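Local coordinates for SxtG (Microseira wollei, PDB 6U1R), which acts as an amidinotransferase in the saxitoxin biosynthetic pathway, probably passing an amidino group to its acceptor through a covalent amidino-cysteine intermediate, at residues D297-P302 / W347-I352; A301-H306 / S316-L321; V333-E338 / P351-F356. All coordinates share one frame; numbering follows the deposited sequence.

Contact 1: residues D297-P302 / W347-I352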
ATOM      1  N   ASP A 297      32.478 -15.934  -2.367  1.00 19.46           N
ATOM      2  CA  ASP A 297      33.569 -15.231  -3.037  1.00 20.84           C
ATOM      3  C   ASP A 297      33.157 -13.786  -3.301  1.00 20.79           C
ATOM      4  O   ASP A 297      32.155 -13.529  -3.983  1.00 18.88           O
ATOM      5  CB  ASP A 297      33.937 -15.904  -4.356  1.00 21.54           C
ATOM      6  CG  ASP A 297      34.622 -17.261  -4.162  1.00 25.80           C
ATOM      7  OD1 ASP A 297      35.245 -17.471  -3.101  1.00 25.65           O
ATOM      8  OD2 ASP A 297      34.543 -18.110  -5.075  1.00 27.25           O
ATOM      9  N   ILE A 298      33.948 -12.854  -2.789  1.00 20.59           N
ATOM     10  CA  ILE A 298      33.733 -11.432  -3.013  1.00 20.67           C
ATOM     11  C   ILE A 298      34.512 -11.045  -4.263  1.00 19.49           C
ATOM     12  O   ILE A 298      35.748 -11.113  -4.298  1.00 20.05           O
ATOM     13  CB  ILE A 298      34.148 -10.614  -1.788  1.00 23.35           C
ATOM     14  CG1 ILE A 298      33.189 -10.949  -0.629  1.00 25.47           C
ATOM     15  CG2 ILE A 298      34.154  -9.126  -2.105  1.00 22.96           C
ATOM     16  CD1 ILE A 298      33.542 -10.287   0.663  1.00 37.85           C
ATOM     17  N   LEU A 299      33.778 -10.692  -5.311  1.00 17.67           N
ATOM     18  CA  LEU A 299      34.347 -10.292  -6.591  1.00 17.54           C
ATOM     19  C   LEU A 299      34.414  -8.769  -6.615  1.00 17.93           C
ATOM     20  O   LEU A 299      33.380  -8.104  -6.736  1.00 16.08           O
ATOM     21  CB  LEU A 299      33.500 -10.826  -7.747  1.00 16.67           C
ATOM     22  CG  LEU A 299      33.150 -12.318  -7.695  1.00 19.87           C
ATOM     23  CD1 LEU A 299      32.298 -12.673  -8.901  1.00 19.35           C
ATOM     24  CD2 LEU A 299      34.391 -13.177  -7.651  1.00 19.61           C
ATOM     25  N   VAL A 300      35.623  -8.208  -6.492  1.00 17.66           N
ATOM     26  CA  VAL A 300      35.770  -6.754  -6.420  1.00 16.38           C
ATOM     27  C   VAL A 300      35.769  -6.184  -7.837  1.00 17.05           C
ATOM     28  O   VAL A 300      36.597  -6.558  -8.678  1.00 16.09           O
ATOM     29  CB  VAL A 300      37.045  -6.355  -5.658  1.00 18.56           C
ATOM     30  CG1 VAL A 300      37.167  -4.818  -5.562  1.00 18.85           C
ATOM     31  CG2 VAL A 300      37.074  -6.969  -4.257  1.00 21.60           C
ATOM     32  N   ALA A 301      34.832  -5.274  -8.106  1.00 16.22           N
ATOM     33  CA  ALA A 301      34.682  -4.735  -9.443  1.00 15.26           C
ATOM     34  C   ALA A 301      35.957  -4.015  -9.876  1.00 15.17           C
ATOM     35  O   ALA A 301      36.591  -3.329  -9.064  1.00 16.13           O
ATOM     36  CB  ALA A 301      33.508  -3.753  -9.504  1.00 15.74           C
ATOM     37  N   PRO A 302      36.345  -4.130 -11.144  1.00 16.36           N
ATOM     38  CA  PRO A 302      37.435  -3.298 -11.660  1.00 17.57           C
ATOM     39  C   PRO A 302      36.995  -1.853 -11.787  1.00 17.97           C
ATOM     40  O   PRO A 302      35.805  -1.541 -11.822  1.00 17.00           O
ATOM     41  CB  PRO A 302      37.728  -3.925 -13.031  1.00 17.70           C
ATOM     42  CG  PRO A 302      36.389  -4.416 -13.481  1.00 15.99           C
ATOM     43  CD  PRO A 302      35.717  -4.924 -12.216  1.00 15.36           C
ATOM     44  N   TRP A 347      36.206 -14.345 -14.303  1.00 19.04           N
ATOM     45  CA  TRP A 347      35.524 -14.973 -13.175  1.00 19.82           C
ATOM     46  C   TRP A 347      34.630 -16.145 -13.584  1.00 18.65           C
ATOM     47  O   TRP A 347      34.002 -16.749 -12.709  1.00 20.82           O
ATOM     48  CB  TRP A 347      34.682 -13.931 -12.423  1.00 18.80           C
ATOM     49  CG  TRP A 347      35.475 -12.959 -11.589  1.00 19.26           C
ATOM     50  CD1 TRP A 347      36.620 -13.217 -10.883  1.00 19.03           C
ATOM     51  CD2 TRP A 347      35.174 -11.574 -11.374  1.00 18.15           C
ATOM     52  NE1 TRP A 347      37.050 -12.068 -10.246  1.00 19.32           N
ATOM     53  CE2 TRP A 347      36.177 -11.050 -10.532  1.00 19.40           C
ATOM     54  CE3 TRP A 347      34.151 -10.724 -11.813  1.00 19.09           C
ATOM     55  CZ2 TRP A 347      36.190  -9.717 -10.119  1.00 19.31           C
ATOM     56  CZ3 TRP A 347      34.163  -9.399 -11.401  1.00 19.05           C
ATOM     57  CH2 TRP A 347      35.191  -8.905 -10.569  1.00 18.06           C
ATOM     58  N   GLY A 348      34.543 -16.461 -14.869  1.00 19.33           N
ATOM     59  CA  GLY A 348      33.807 -17.617 -15.344  1.00 19.57           C
ATOM     60  C   GLY A 348      32.426 -17.352 -15.905  1.00 20.86           C
ATOM     61  O   GLY A 348      31.702 -18.313 -16.202  1.00 20.60           O
ATOM     62  N   PHE A 349      32.024 -16.093 -16.036  1.00 19.80           N
ATOM     63  CA  PHE A 349      30.726 -15.757 -16.592  1.00 19.54           C
ATOM     64  C   PHE A 349      30.831 -15.606 -18.108  1.00 21.45           C
ATOM     65  O   PHE A 349      31.918 -15.609 -18.687  1.00 19.16           O
ATOM     66  CB  PHE A 349      30.190 -14.482 -15.926  1.00 17.57           C
ATOM     67  CG  PHE A 349      29.973 -14.627 -14.446  1.00 18.16           C
ATOM     68  CD1 PHE A 349      28.798 -15.184 -13.950  1.00 17.00           C
ATOM     69  CD2 PHE A 349      30.944 -14.214 -13.543  1.00 17.93           C
ATOM     70  CE1 PHE A 349      28.592 -15.318 -12.589  1.00 18.23           C
ATOM     71  CE2 PHE A 349      30.748 -14.351 -12.167  1.00 19.11           C
ATOM     72  CZ  PHE A 349      29.578 -14.897 -11.685  1.00 17.78           C
ATOM     73  N   LYS A 350      29.673 -15.482 -18.760  1.00 20.74           N
ATOM     74  CA  LYS A 350      29.588 -15.326 -20.215  1.00 22.19           C
ATOM     75  C   LYS A 350      28.912 -13.992 -20.513  1.00 21.26           C
ATOM     76  O   LYS A 350      27.674 -13.914 -20.569  1.00 19.09           O
ATOM     77  CB  LYS A 350      28.810 -16.473 -20.861  1.00 24.54           C
ATOM     78  CG  LYS A 350      29.459 -17.849 -20.719  1.00 33.11           C
ATOM     79  CD  LYS A 350      30.872 -17.893 -21.284  1.00 44.28           C
ATOM     80  CE  LYS A 350      31.467 -19.300 -21.226  1.00 43.69           C
ATOM     81  NZ  LYS A 350      32.761 -19.366 -21.974  1.00 56.93           N
ATOM     82  N   PRO A 351      29.679 -12.922 -20.704  1.00 19.32           N
ATOM     83  CA  PRO A 351      29.068 -11.609 -20.935  1.00 19.60           C
ATOM     84  C   PRO A 351      28.384 -11.538 -22.291  1.00 20.81           C
ATOM     85  O   PRO A 351      28.873 -12.072 -23.293  1.00 17.43           O
ATOM     86  CB  PRO A 351      30.254 -10.638 -20.859  1.00 19.66           C
ATOM     87  CG  PRO A 351      31.346 -11.398 -20.229  1.00 20.95           C
ATOM     88  CD  PRO A 351      31.140 -12.829 -20.569  1.00 20.89           C
ATOM     89  N   ILE A 352      27.220 -10.897 -22.303  1.00 17.86           N
ATOM     90  CA  ILE A 352      26.514 -10.544 -23.523  1.00 18.46           C
ATOM     91  C   ILE A 352      26.461  -9.026 -23.550  1.00 19.69           C
ATOM     92  O   ILE A 352      25.869  -8.407 -22.657  1.00 19.10           O
ATOM     93  CB  ILE A 352      25.111 -11.168 -23.568  1.00 20.39           C
ATOM     94  CG1 ILE A 352      25.219 -12.692 -23.451  1.00 21.91           C
ATOM     95  CG2 ILE A 352      24.403 -10.760 -24.850  1.00 22.07           C
ATOM     96  CD1 ILE A 352      23.949 -13.385 -23.041  1.00 24.33           C
TER

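Contact 2: residues A301-H306 / S316-L321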
ATOM      1  N   ALA A 301      34.832  -5.274  -8.106  1.00 16.22           N
ATOM      2  CA  ALA A 301      34.682  -4.735  -9.443  1.00 15.26           C
ATOM      3  C   ALA A 301      35.957  -4.015  -9.876  1.00 15.17           C
ATOM      4  O   ALA A 301      36.591  -3.329  -9.064  1.00 16.13           O
ATOM      5  CB  ALA A 301      33.508  -3.753  -9.504  1.00 15.74           C
ATOM      6  N   PRO A 302      36.345  -4.130 -11.144  1.00 16.36           N
ATOM      7  CA  PRO A 302      37.435  -3.298 -11.660  1.00 17.57           C
ATOM      8  C   PRO A 302      36.995  -1.853 -11.787  1.00 17.97           C
ATOM      9  O   PRO A 302      35.805  -1.541 -11.822  1.00 17.00           O
ATOM     10  CB  PRO A 302      37.728  -3.925 -13.031  1.00 17.70           C
ATOM     11  CG  PRO A 302      36.389  -4.416 -13.481  1.00 15.99           C
ATOM     12  CD  PRO A 302      35.717  -4.924 -12.216  1.00 15.36           C
ATOM     13  N   TYR A 303      37.993  -0.955 -11.826  1.00 17.08           N
ATOM     14  CA  TYR A 303      37.753   0.465 -12.073  1.00 18.20           C
ATOM     15  C   TYR A 303      37.499   0.705 -13.562  1.00 17.14           C
ATOM     16  O   TYR A 303      38.229   0.161 -14.405  1.00 17.89           O
ATOM     17  CB  TYR A 303      38.945   1.287 -11.574  1.00 18.48           C
ATOM     18  CG  TYR A 303      39.009   1.356 -10.063  1.00 19.20           C
ATOM     19  CD1 TYR A 303      39.533   0.310  -9.314  1.00 20.80           C
ATOM     20  CD2 TYR A 303      38.521   2.457  -9.384  1.00 20.66           C
ATOM     21  CE1 TYR A 303      39.568   0.372  -7.926  1.00 22.71           C
ATOM     22  CE2 TYR A 303      38.566   2.524  -8.005  1.00 21.61           C
ATOM     23  CZ  TYR A 303      39.084   1.489  -7.288  1.00 21.82           C
ATOM     24  OH  TYR A 303      39.106   1.580  -5.917  1.00 25.24           O
ATOM     25  N   PRO A 304      36.478   1.488 -13.922  1.00 16.16           N
ATOM     26  CA  PRO A 304      36.100   1.605 -15.337  1.00 17.53           C
ATOM     27  C   PRO A 304      37.052   2.440 -16.176  1.00 18.15           C
ATOM     28  O   PRO A 304      37.124   2.222 -17.394  1.00 18.34           O
ATOM     29  CB  PRO A 304      34.710   2.259 -15.269  1.00 16.99           C
ATOM     30  CG  PRO A 304      34.762   3.043 -13.993  1.00 16.78           C
ATOM     31  CD  PRO A 304      35.520   2.196 -13.045  1.00 17.17           C
ATOM     32  N   ASN A 305      37.771   3.391 -15.578  1.00 18.47           N
ATOM     33  CA  ASN A 305      38.601   4.314 -16.347  1.00 19.35           C
ATOM     34  C   ASN A 305      37.787   4.923 -17.487  1.00 21.80           C
ATOM     35  O   ASN A 305      38.251   5.034 -18.626  1.00 21.46           O
ATOM     36  CB  ASN A 305      39.857   3.623 -16.905  1.00 19.95           C
ATOM     37  CG  ASN A 305      40.820   3.165 -15.823  1.00 19.69           C
ATOM     38  OD1 ASN A 305      41.420   2.085 -15.915  1.00 21.09           O
ATOM     39  ND2 ASN A 305      40.979   3.977 -14.800  1.00 18.28           N
ATOM     40  N   HIS A 306      36.556   5.316 -17.169  1.00 19.57           N
ATOM     41  CA  HIS A 306      35.593   5.767 -18.164  1.00 20.90           C
ATOM     42  C   HIS A 306      34.444   6.461 -17.456  1.00 22.63           C
ATOM     43  O   HIS A 306      33.828   5.871 -16.563  1.00 21.27           O
ATOM     44  CB  HIS A 306      35.059   4.594 -18.991  1.00 21.90           C
ATOM     45  CG  HIS A 306      33.913   4.962 -19.886  1.00 23.52           C
ATOM     46  ND1 HIS A 306      34.034   5.870 -20.916  1.00 22.50           N
ATOM     47  CD2 HIS A 306      32.617   4.562 -19.886  1.00 24.24           C
ATOM     48  CE1 HIS A 306      32.868   5.993 -21.530  1.00 25.37           C
ATOM     49  NE2 HIS A 306      31.988   5.218 -20.918  1.00 23.50           N
ATOM     50  N   SER A 316      26.801   8.076 -12.664  1.00 47.13           N
ATOM     51  CA  SER A 316      27.889   7.621 -11.811  1.00 38.99           C
ATOM     52  C   SER A 316      28.791   6.735 -12.652  1.00 28.60           C
ATOM     53  O   SER A 316      28.318   6.008 -13.535  1.00 27.36           O
ATOM     54  CB  SER A 316      27.388   6.845 -10.585  1.00 41.50           C
ATOM     55  OG  SER A 316      28.419   6.036 -10.006  1.00 28.48           O
ATOM     56  N   GLU A 317      30.089   6.819 -12.411  1.00 26.73           N
ATOM     57  CA  GLU A 317      30.985   5.978 -13.180  1.00 25.15           C
ATOM     58  C   GLU A 317      30.820   4.511 -12.822  1.00 20.68           C
ATOM     59  O   GLU A 317      31.311   3.648 -13.552  1.00 18.61           O
ATOM     60  CB  GLU A 317      32.429   6.447 -12.987  1.00 28.28           C
ATOM     61  CG  GLU A 317      33.139   5.915 -11.778  1.00 27.25           C
ATOM     62  CD  GLU A 317      34.316   6.787 -11.386  1.00 36.03           C
ATOM     63  OE1 GLU A 317      34.089   7.795 -10.684  1.00 36.88           O
ATOM     64  OE2 GLU A 317      35.458   6.470 -11.792  1.00 39.40           O
ATOM     65  N   TRP A 318      30.112   4.197 -11.741  1.00 19.85           N
ATOM     66  CA  TRP A 318      29.951   2.811 -11.327  1.00 18.16           C
ATOM     67  C   TRP A 318      28.731   2.159 -11.953  1.00 16.64           C
ATOM     68  O   TRP A 318      28.328   1.075 -11.523  1.00 15.94           O
ATOM     69  CB  TRP A 318      29.916   2.718  -9.798  1.00 18.80           C
ATOM     70  CG  TRP A 318      31.268   3.090  -9.259  1.00 18.73           C
ATOM     71  CD1 TRP A 318      31.611   4.250  -8.629  1.00 21.59           C
ATOM     72  CD2 TRP A 318      32.482   2.326  -9.383  1.00 19.39           C
ATOM     73  NE1 TRP A 318      32.947   4.244  -8.328  1.00 20.53           N
ATOM     74  CE2 TRP A 318      33.508   3.080  -8.789  1.00 19.12           C
ATOM     75  CE3 TRP A 318      32.798   1.074  -9.935  1.00 17.95           C
ATOM     76  CZ2 TRP A 318      34.820   2.625  -8.715  1.00 20.61           C
ATOM     77  CZ3 TRP A 318      34.113   0.619  -9.859  1.00 18.63           C
ATOM     78  CH2 TRP A 318      35.106   1.405  -9.263  1.00 19.00           C
ATOM     79  N   ALA A 319      28.160   2.778 -12.988  1.00 16.84           N
ATOM     80  CA  ALA A 319      27.013   2.190 -13.668  1.00 16.66           C
ATOM     81  C   ALA A 319      27.299   0.799 -14.226  1.00 15.61           C
ATOM     82  O   ALA A 319      26.349   0.050 -14.500  1.00 16.53           O
ATOM     83  CB  ALA A 319      26.548   3.106 -14.803  1.00 19.35           C
ATOM     84  N   GLY A 320      28.573   0.435 -14.410  1.00 14.67           N
ATOM     85  CA  GLY A 320      28.914  -0.853 -14.992  1.00 14.90           C
ATOM     86  C   GLY A 320      28.503  -2.043 -14.151  1.00 15.52           C
ATOM     87  O   GLY A 320      28.371  -3.152 -14.694  1.00 15.84           O
ATOM     88  N   LEU A 321      28.331  -1.854 -12.832  1.00 12.78           N
ATOM     89  CA  LEU A 321      27.883  -2.927 -11.946  1.00 15.23           C
ATOM     90  C   LEU A 321      26.400  -3.267 -12.096  1.00 13.60           C
ATOM     91  O   LEU A 321      25.973  -4.308 -11.583  1.00 13.19           O
ATOM     92  CB  LEU A 321      28.166  -2.566 -10.476  1.00 15.01           C
ATOM     93  CG  LEU A 321      29.585  -2.827  -9.959  1.00 16.22           C
ATOM     94  CD1 LEU A 321      30.529  -1.712 -10.352  1.00 15.92           C
ATOM     95  CD2 LEU A 321      29.554  -2.997  -8.449  1.00 18.97           C
TER
HETATM   96  O   HOH W   1      31.676   4.103 -16.246  1.00 18.04           O
HETATM   97  O   HOH W   2      36.449   6.341 -14.363  1.00 25.59           O

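Contact 3: residues V333-E338 / P351-F356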
ATOM      1  N   VAL A 333      25.900  -6.820 -19.974  1.00 15.29           N
ATOM      2  CA  VAL A 333      26.825  -5.809 -19.476  1.00 14.45           C
ATOM      3  C   VAL A 333      27.056  -4.812 -20.603  1.00 15.61           C
ATOM      4  O   VAL A 333      26.935  -5.144 -21.789  1.00 15.88           O
ATOM      5  CB  VAL A 333      28.131  -6.477 -18.978  1.00 17.17           C
ATOM      6  CG1 VAL A 333      28.647  -7.422 -20.000  1.00 20.06           C
ATOM      7  CG2 VAL A 333      29.204  -5.461 -18.601  1.00 16.37           C
ATOM      8  N   GLU A 334      27.357  -3.570 -20.230  1.00 15.61           N
ATOM      9  CA  GLU A 334      27.371  -2.474 -21.190  1.00 15.37           C
ATOM     10  C   GLU A 334      28.685  -2.420 -21.974  1.00 16.60           C
ATOM     11  O   GLU A 334      29.774  -2.620 -21.427  1.00 15.45           O
ATOM     12  CB  GLU A 334      27.126  -1.149 -20.471  1.00 15.85           C
ATOM     13  CG  GLU A 334      26.464  -0.070 -21.344  1.00 15.70           C
ATOM     14  CD  GLU A 334      27.422   0.598 -22.332  1.00 18.57           C
ATOM     15  OE1 GLU A 334      28.609   0.805 -21.988  1.00 19.33           O
ATOM     16  OE2 GLU A 334      26.979   0.946 -23.454  1.00 17.43           O
ATOM     17  N   LYS A 335      28.562  -2.076 -23.258  1.00 18.27           N
ATOM     18  CA  LYS A 335      29.642  -2.247 -24.226  1.00 18.07           C
ATOM     19  C   LYS A 335      30.891  -1.444 -23.876  1.00 21.38           C
ATOM     20  O   LYS A 335      32.015  -1.898 -24.137  1.00 20.62           O
ATOM     21  CB  LYS A 335      29.124  -1.866 -25.616  1.00 23.87           C
ATOM     22  CG  LYS A 335      30.181  -1.874 -26.713  1.00 31.66           C
ATOM     23  CD  LYS A 335      29.542  -2.032 -28.098  1.00 39.43           C
ATOM     24  CE  LYS A 335      30.585  -2.034 -29.218  1.00 48.82           C
ATOM     25  NZ  LYS A 335      30.133  -1.247 -30.411  1.00 57.97           N
ATOM     26  N   LYS A 336      30.738  -0.245 -23.318  1.00 18.53           N
ATOM     27  CA  LYS A 336      31.918   0.544 -23.002  1.00 20.88           C
ATOM     28  C   LYS A 336      32.555   0.139 -21.677  1.00 19.32           C
ATOM     29  O   LYS A 336      33.612   0.670 -21.329  1.00 20.67           O
ATOM     30  CB  LYS A 336      31.576   2.039 -23.002  1.00 22.42           C
ATOM     31  CG  LYS A 336      31.232   2.575 -24.401  1.00 25.95           C
ATOM     32  CD  LYS A 336      31.192   4.090 -24.427  1.00 30.40           C
ATOM     33  CE  LYS A 336      30.404   4.617 -25.629  1.00 35.65           C
ATOM     34  NZ  LYS A 336      31.235   4.667 -26.857  1.00 48.57           N
ATOM     35  N   GLN A 337      31.970  -0.811 -20.948  1.00 16.60           N
ATOM     36  CA  GLN A 337      32.527  -1.231 -19.665  1.00 16.96           C
ATOM     37  C   GLN A 337      33.541  -2.354 -19.877  1.00 17.69           C
ATOM     38  O   GLN A 337      33.367  -3.481 -19.434  1.00 16.14           O
ATOM     39  CB  GLN A 337      31.412  -1.666 -18.726  1.00 15.43           C
ATOM     40  CG  GLN A 337      30.460  -0.552 -18.416  1.00 16.24           C
ATOM     41  CD  GLN A 337      31.071   0.485 -17.499  1.00 16.10           C
ATOM     42  OE1 GLN A 337      31.789   0.139 -16.550  1.00 16.18           O
ATOM     43  NE2 GLN A 337      30.772   1.765 -17.754  1.00 14.75           N
ATOM     44  N   GLU A 338      34.601  -2.025 -20.609  1.00 18.21           N
ATOM     45  CA  GLU A 338      35.539  -3.066 -21.013  1.00 19.39           C
ATOM     46  C   GLU A 338      36.209  -3.738 -19.828  1.00 17.03           C
ATOM     47  O   GLU A 338      36.385  -4.969 -19.876  1.00 17.94           O
ATOM     48  CB  GLU A 338      36.576  -2.485 -21.986  1.00 21.05           C
ATOM     49  CG  GLU A 338      35.977  -2.079 -23.330  1.00 25.87           C
ATOM     50  CD  GLU A 338      36.989  -1.386 -24.234  1.00 36.17           C
ATOM     51  OE1 GLU A 338      38.195  -1.686 -24.124  1.00 40.58           O
ATOM     52  OE2 GLU A 338      36.578  -0.531 -25.038  1.00 39.73           O
ATOM     53  N   PRO A 351      29.679 -12.922 -20.704  1.00 19.32           N
ATOM     54  CA  PRO A 351      29.068 -11.609 -20.935  1.00 19.60           C
ATOM     55  C   PRO A 351      28.384 -11.538 -22.291  1.00 20.81           C
ATOM     56  O   PRO A 351      28.873 -12.072 -23.293  1.00 17.43           O
ATOM     57  CB  PRO A 351      30.254 -10.638 -20.859  1.00 19.66           C
ATOM     58  CG  PRO A 351      31.346 -11.398 -20.229  1.00 20.95           C
ATOM     59  CD  PRO A 351      31.140 -12.829 -20.569  1.00 20.89           C
ATOM     60  N   ILE A 352      27.220 -10.897 -22.303  1.00 17.86           N
ATOM     61  CA  ILE A 352      26.514 -10.544 -23.523  1.00 18.46           C
ATOM     62  C   ILE A 352      26.461  -9.026 -23.550  1.00 19.69           C
ATOM     63  O   ILE A 352      25.869  -8.407 -22.657  1.00 19.10           O
ATOM     64  CB  ILE A 352      25.111 -11.168 -23.568  1.00 20.39           C
ATOM     65  CG1 ILE A 352      25.219 -12.692 -23.451  1.00 21.91           C
ATOM     66  CG2 ILE A 352      24.403 -10.760 -24.850  1.00 22.07           C
ATOM     67  CD1 ILE A 352      23.949 -13.385 -23.041  1.00 24.33           C
ATOM     68  N   VAL A 353      27.124  -8.430 -24.526  1.00 18.73           N
ATOM     69  CA  VAL A 353      27.374  -6.998 -24.524  1.00 19.57           C
ATOM     70  C   VAL A 353      26.218  -6.276 -25.198  1.00 19.67           C
ATOM     71  O   VAL A 353      25.634  -6.767 -26.167  1.00 21.54           O
ATOM     72  CB  VAL A 353      28.714  -6.693 -25.222  1.00 21.35           C
ATOM     73  CG1 VAL A 353      28.885  -5.227 -25.381  1.00 23.96           C
ATOM     74  CG2 VAL A 353      29.873  -7.263 -24.392  1.00 19.95           C
ATOM     75  N   CYS A 354      25.897  -5.082 -24.686  1.00 18.31           N
ATOM     76  CA  CYS A 354      24.816  -4.261 -25.225  1.00 18.83           C
ATOM     77  C   CYS A 354      25.141  -2.782 -25.023  1.00 17.21           C
ATOM     78  O   CYS A 354      25.549  -2.396 -23.925  1.00 17.39           O
ATOM     79  CB  CYS A 354      23.488  -4.621 -24.531  1.00 16.50           C
ATOM     80  SG  CYS A 354      22.014  -3.771 -25.213  1.00 21.03           S
ATOM     81  N   SER A 355      24.937  -1.950 -26.054  1.00 17.73           N
ATOM     82  CA  SER A 355      25.064  -0.501 -25.906  1.00 19.38           C
ATOM     83  C   SER A 355      23.840   0.048 -25.178  1.00 17.93           C
ATOM     84  O   SER A 355      22.698  -0.254 -25.550  1.00 18.42           O
ATOM     85  CB  SER A 355      25.202   0.193 -27.266  1.00 21.70           C
ATOM     86  OG  SER A 355      26.364  -0.241 -27.952  1.00 27.90           O
ATOM     87  N   PHE A 356      24.075   0.853 -24.139  1.00 17.70           N
ATOM     88  CA  PHE A 356      22.990   1.247 -23.247  1.00 15.15           C
ATOM     89  C   PHE A 356      23.272   2.535 -22.478  1.00 16.95           C
ATOM     90  O   PHE A 356      22.493   2.891 -21.589  1.00 17.36           O
ATOM     91  CB  PHE A 356      22.692   0.100 -22.267  1.00 15.91           C
ATOM     92  CG  PHE A 356      21.233   0.007 -21.847  1.00 15.24           C
ATOM     93  CD1 PHE A 356      20.236  -0.162 -22.790  1.00 16.81           C
ATOM     94  CD2 PHE A 356      20.864   0.074 -20.511  1.00 14.55           C
ATOM     95  CE1 PHE A 356      18.899  -0.271 -22.416  1.00 15.60           C
ATOM     96  CE2 PHE A 356      19.534  -0.035 -20.126  1.00 15.31           C
ATOM     97  CZ  PHE A 356      18.546  -0.200 -21.094  1.00 15.45           C
TER

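Contact 1: residues D297-P302 / W347-I352
The indole of W347 takes L299 on one face and the backbone oxygen of V300 at its edge, while the F349 ring meets the same leucine at its rim. Strand 297-300 of one small sheet packs here on the turn that leads from helix 338-346 into strand 350-354 of another, consistent with the alpha/beta propeller fold of amidinotransferases. The evidence for a face contact is direct. L299 CB stands 3.7 Å from the centroid of the six-membered ring of W347, only 8° off the ring normal, which defines a CH-pi contact. Both methyls lie on that same side of the indole: L299 CD2 is 3.9 Å from W347 NE1, above the pyrrole part, and L299 CD1 is 3.9 Å from W347 CD2, near the ring fusion. The leucine thus spans both rings, and leucine and indole run antiparallel, each passing alongside the other. L299 has CG anti to its carbonyl carbon (chi1 -50°) and CD1 anti to CA, which sets that methyl over the ring fusion. Strand 276-279 holds the leucine's backbone through I277 and V279, and its L278 also touches W347; F349 rests on V331 of strand 330-334. G348, between the two aromatic residues, has a positive phi of 100°; the helix ends here in a Schellman motif, and the residues before and after G348 both touch L299. L299 CD1 approaches the edge of F349 at CE2, 4.0 Å away. P302 CD adds a looser apolar contact, 4.3 Å from W347 CH2. At the far rim of the indole, V300 O lies in the ring plane, 3.3 Å from W347 CH2, where it may interact weakly with the C-H edge.

Contact 2: residues A301-H306 / S316-L321
From A301 opposite L321 (CA atoms 7.5 Å apart) to H306 opposite E317 (6.8 Å), the two irregular segments run in opposing directions, and one water joins the two backbones directly. W318 makes the largest share of the packing. Its six-membered ring points an edge at the face of Y303 in an offset edge-to-face pair, planes at 66°, with W318 CH2 3.6 Å from Y303 CD2. P304 CD lies over a face of the same indole, 4.1 Å from the six-ring centroid, a CH-pi contact, and P302 O meets the ring edge 3.4 Å from W318 CZ3. W318 is itself steadied by an ST turn, in which its backbone N donates to S316 OG. E317 has CG between its backbone N and carbonyl carbon (chi1 85°), the crowded position, and there CG touches P304 CG. Two waters close the H306 end. One donates to both H306 O and E317 O, 2.8 Å from each; the other accepts from H306 N and donates to E317 OE2, tying the carboxylate to the facing backbone. The polar ends of Y303 and H306 look elsewhere, Y303 OH bonding E282 and H306 NE2 bonding E357. At the other end A301 CB packs 3.7 Å from L321 CD1, and the L321 side chain lies about 10 Å from that of C368, the predicted amidino-cysteine nucleophile. Around this pair, M340 of helix 338-346 and L278 of strand 276-279 each touch both A301 and L321, placing the loop between that helix and strand.

Contact 3: residues V333-E338 / P351-F356
V333 and V353 face each other as a parallel bridge pair, their side chains on the same face of the sheet, in a beta-alpha-beta unit built from strand 330-334, helix 338-346 and strand 350-354. The parallel register is fixed by V333 N donating to I352 O (3.1 Å) and C354 N donating to V333 O (3.1 Å). One step on, K335 N reaches C354 O at 3.1 Å from above the carbonyl plane, as segment 333-338 leaves its strand for a type I turn spanning E334 to Q337. V333 holds CG1 between its backbone N and carbonyl carbon (chi1 49°), and this methyl packs 3.7 Å from P351 CB, the two side chains running alongside each other in one direction. V353 CG1 is pressed to 3.4 Å from K335 CB, tighter than normal carbon packing, where the two side chains cross at about a right angle. I341 of helix 338-346 touches both valines and so covers their face.

E334 supplies the side-chain polar link across the contact. Its CG is anti to the backbone N, and a bend at chi2 (-77°) turns CD out of an extended course. The carboxylate then serves both segments, each oxygen accepting one backbone N-H. E334 OE1 takes K336 N at 2.7 Å, a bond within the turn just before the helix, met 47° out of the carboxylate plane. The other oxygen holds the backbone N of F356; the F356 ring stacks with Y359 and F366, and its side chain is about 7 Å from that of C368, predicted to be catalytic. In that bond F356 N donates to E334 OE2 over 3.0 Å, using the anti lone pair, the one directed away from OE1.

Followed from the N terminus, the chain leaves strand 297-300 and first closes a short loop at contact 2, where 316-321 returns to 301-306. It then runs through strand 330-334, where contact 3 opens, crosses helix 338-346, and reaches 347-352, which closes contact 1; strand 350-354 then completes contact 3. Contact 2 lies wholly within the span of contact 1, sharing A301 and P302 with its first segment, while contact 3 crosses that span, sharing P351 and I352. Contacts 2 and 3 meet where Q337 OE1 packs against G320 CA (3.4 Å). Contact 1 joins the sheet of strand 297-300 to that of strand 350-354, and contact 3 pairs strands 330-334 and 350-354.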